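Local coordinates for Lmo0325 protein (Listeria monocytogenes EGD-e, PDB 4RYK) that is a putative transcriptional regulator of the Rgg type that probably binds DNA through an N-terminal helix-turn-helix domain, at residues 151-156 with 161-166. Numbering follows the deposited sequence.
Sequences DYLWKM and LEEVRI
Tyr152 reaches across from the end of helix 143-153 to Glu163 on helix 161-170, two successive helices of the TPR-like, Rgg-type C-terminal domain. Its OH donates a very short hydrogen bond, 2.5 Å, to Glu163 OE2, which sits at the ring edge near the ring plane; carboxylate and ring are turned 34° apart. With chi1 at 174°, the phenol swings away from its own backbone N and across to the other helix. Ring atom CE2 meets Ile166 CD1 at 3.6 Å, the two side chains crossing at about a right angle. Leu153 and Glu163 run alongside one another in opposite senses, with Leu153 CD2 3.6 Å from Glu163 CG.

A type II turn from Leu153 to Met156, a selenomethionine here, is closed by Met156 N to Leu153 O. Met156 SE lies above one face of the Tyr152 ring, 3.9 Å from its plane and toward the rim, and the bent end of the chain sets Met156 CE 3.5 Å from Glu163 CD. Further out, Val115 of helix 113-132 packs on both Tyr152 and Ile166. The other carboxylate oxygen of this buried acid, Glu163 OE1, accepts from Thr160 N and forms a salt bridge with Lys21 NZ of the second subunit.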
loop_
_atom_site.group_PDB
_atom_site.type_symbol
_atom_site.label_atom_id
_atom_site.label_comp_id
_atom_site.label_asym_id
_atom_site.label_seq_id
_atom_site.Cartn_x
_atom_site.Cartn_y
_atom_site.Cartn_z
ATOM N N ASP A 151 25.378 17.265 -2.906
ATOM C CA ASP A 151 25.953 17.064 -4.236
ATOM C C ASP A 151 25.342 15.873 -4.963
ATOM O O ASP A 151 25.381 15.828 -6.186
ATOM C CB ASP A 151 27.452 16.835 -4.175
ATOM C CG ASP A 151 28.236 18.097 -3.817
ATOM O OD1 ASP A 151 27.641 19.180 -3.763
ATOM O OD2 ASP A 151 29.442 17.976 -3.577
ATOM N N TYR A 152 24.841 14.894 -4.232
ATOM C CA TYR A 152 24.097 13.807 -4.860
ATOM C C TYR A 152 22.803 14.320 -5.528
ATOM O O TYR A 152 22.493 13.985 -6.655
ATOM C CB TYR A 152 23.720 12.739 -3.812
ATOM C CG TYR A 152 22.820 11.667 -4.400
ATOM C CD1 TYR A 152 23.341 10.701 -5.260
ATOM C CD2 TYR A 152 21.463 11.644 -4.148
ATOM C CE1 TYR A 152 22.538 9.744 -5.865
ATOM C CE2 TYR A 152 20.639 10.657 -4.702
ATOM C CZ TYR A 152 21.175 9.698 -5.556
ATOM O OH TYR A 152 20.377 8.722 -6.181
ATOM N N LEU A 153 22.018 15.103 -4.810
ATOM C CA LEU A 153 20.781 15.638 -5.372
ATOM C C LEU A 153 20.985 16.775 -6.400
ATOM O O LEU A 153 20.169 16.960 -7.290
ATOM C CB LEU A 153 19.893 16.168 -4.265
ATOM C CG LEU A 153 19.388 15.130 -3.248
ATOM C CD1 LEU A 153 18.621 15.850 -2.142
ATOM C CD2 LEU A 153 18.502 14.083 -3.918
ATOM N N TRP A 154 22.023 17.581 -6.192
ATOM C CA TRP A 154 22.398 18.694 -7.095
ATOM C C TRP A 154 22.446 18.236 -8.513
ATOM O O TRP A 154 23.012 17.186 -8.839
ATOM C CB TRP A 154 23.776 19.179 -6.663
ATOM C CG TRP A 154 24.333 20.297 -7.337
ATOM C CD1 TRP A 154 23.703 21.483 -7.615
ATOM C CD2 TRP A 154 25.723 20.465 -7.720
ATOM N NE1 TRP A 154 24.591 22.351 -8.183
ATOM C CE2 TRP A 154 25.839 21.762 -8.269
ATOM C CE3 TRP A 154 26.884 19.639 -7.642
ATOM C CZ2 TRP A 154 27.110 22.286 -8.767
ATOM C CZ3 TRP A 154 28.118 20.130 -8.151
ATOM C CH2 TRP A 154 28.217 21.456 -8.704
ATOM N N LYS A 155 21.805 19.017 -9.354
ATOM C CA LYS A 155 21.746 18.806 -10.817
ATOM C C LYS A 155 20.913 17.585 -11.284
ATOM O O LYS A 155 20.830 17.350 -12.458
ATOM C CB LYS A 155 23.150 18.813 -11.468
ATOM C CG LYS A 155 23.828 20.176 -11.448
ATOM C CD LYS A 155 25.227 20.148 -12.127
ATOM C CE LYS A 155 26.264 19.528 -11.215
ATOM N NZ LYS A 155 27.623 19.565 -11.729
HETATM N N MSE A 156 20.292 16.831 -10.388
HETATM C CA MSE A 156 19.344 15.786 -10.842
HETATM C C MSE A 156 18.051 16.459 -11.243
HETATM O O MSE A 156 17.568 17.410 -10.590
HETATM C CB MSE A 156 19.045 14.778 -9.750
HETATM C CG MSE A 156 20.258 13.962 -9.383
HETATM SE SE MSE A 156 19.841 12.578 -8.019
HETATM C CE MSE A 156 18.370 11.740 -8.945
ATOM N N LEU A 161 11.786 7.484 -5.652
ATOM C CA LEU A 161 11.455 7.655 -4.241
ATOM C C LEU A 161 12.678 7.690 -3.340
ATOM O O LEU A 161 12.630 8.261 -2.253
ATOM C CB LEU A 161 10.479 6.597 -3.775
ATOM C CG LEU A 161 9.154 6.686 -4.506
ATOM C CD1 LEU A 161 8.225 5.586 -4.019
ATOM C CD2 LEU A 161 8.456 8.019 -4.355
ATOM N N GLU A 162 13.778 7.101 -3.778
ATOM C CA GLU A 162 15.030 7.199 -3.029
ATOM C C GLU A 162 15.392 8.670 -2.728
ATOM O O GLU A 162 15.771 9.009 -1.624
ATOM C CB GLU A 162 16.152 6.503 -3.815
ATOM C CG GLU A 162 17.540 6.629 -3.186
ATOM C CD GLU A 162 17.682 5.744 -1.962
ATOM O OE1 GLU A 162 16.800 4.877 -1.714
ATOM O OE2 GLU A 162 18.678 5.857 -1.262
ATOM N N GLU A 163 15.272 9.552 -3.710
ATOM C CA GLU A 163 15.650 10.944 -3.495
ATOM C C GLU A 163 14.643 11.648 -2.637
ATOM O O GLU A 163 15.000 12.523 -1.853
ATOM C CB GLU A 163 15.834 11.673 -4.828
ATOM C CG GLU A 163 17.102 11.270 -5.576
ATOM C CD GLU A 163 16.973 9.900 -6.266
ATOM O OE1 GLU A 163 15.911 9.597 -6.849
ATOM O OE2 GLU A 163 17.922 9.097 -6.227
ATOM N N VAL A 164 13.381 11.251 -2.739
ATOM C CA VAL A 164 12.330 11.773 -1.863
ATOM C C VAL A 164 12.686 11.459 -0.408
ATOM O O VAL A 164 12.606 12.312 0.469
ATOM C CB VAL A 164 10.922 11.185 -2.182
ATOM C CG1 VAL A 164 9.925 11.741 -1.246
ATOM C CG2 VAL A 164 10.490 11.566 -3.580
ATOM N N ARG A 165 13.136 10.242 -0.149
ATOM C CA ARG A 165 13.563 9.886 1.217
ATOM C C ARG A 165 14.827 10.623 1.627
ATOM O O ARG A 165 14.948 11.069 2.745
ATOM C CB ARG A 165 13.829 8.400 1.268
ATOM C CG ARG A 165 12.562 7.597 1.174
ATOM C CD ARG A 165 12.944 6.210 0.749
ATOM N NE ARG A 165 11.791 5.426 0.954
ATOM C CZ ARG A 165 11.240 4.580 0.126
ATOM N NH1 ARG A 165 11.763 4.220 -1.093
ATOM N NH2 ARG A 165 10.139 4.024 0.617
ATOM N N ILE A 166 15.776 10.758 0.709
ATOM C CA ILE A 166 16.997 11.464 1.036
ATOM C C ILE A 166 16.673 12.919 1.408
ATOM O O ILE A 166 17.107 13.428 2.452
ATOM C CB ILE A 166 18.003 11.385 -0.114
ATOM C CG1 ILE A 166 18.614 9.984 -0.192
ATOM C CG2 ILE A 166 19.105 12.419 0.104
ATOM C CD1 ILE A 166 19.278 9.678 -1.514
#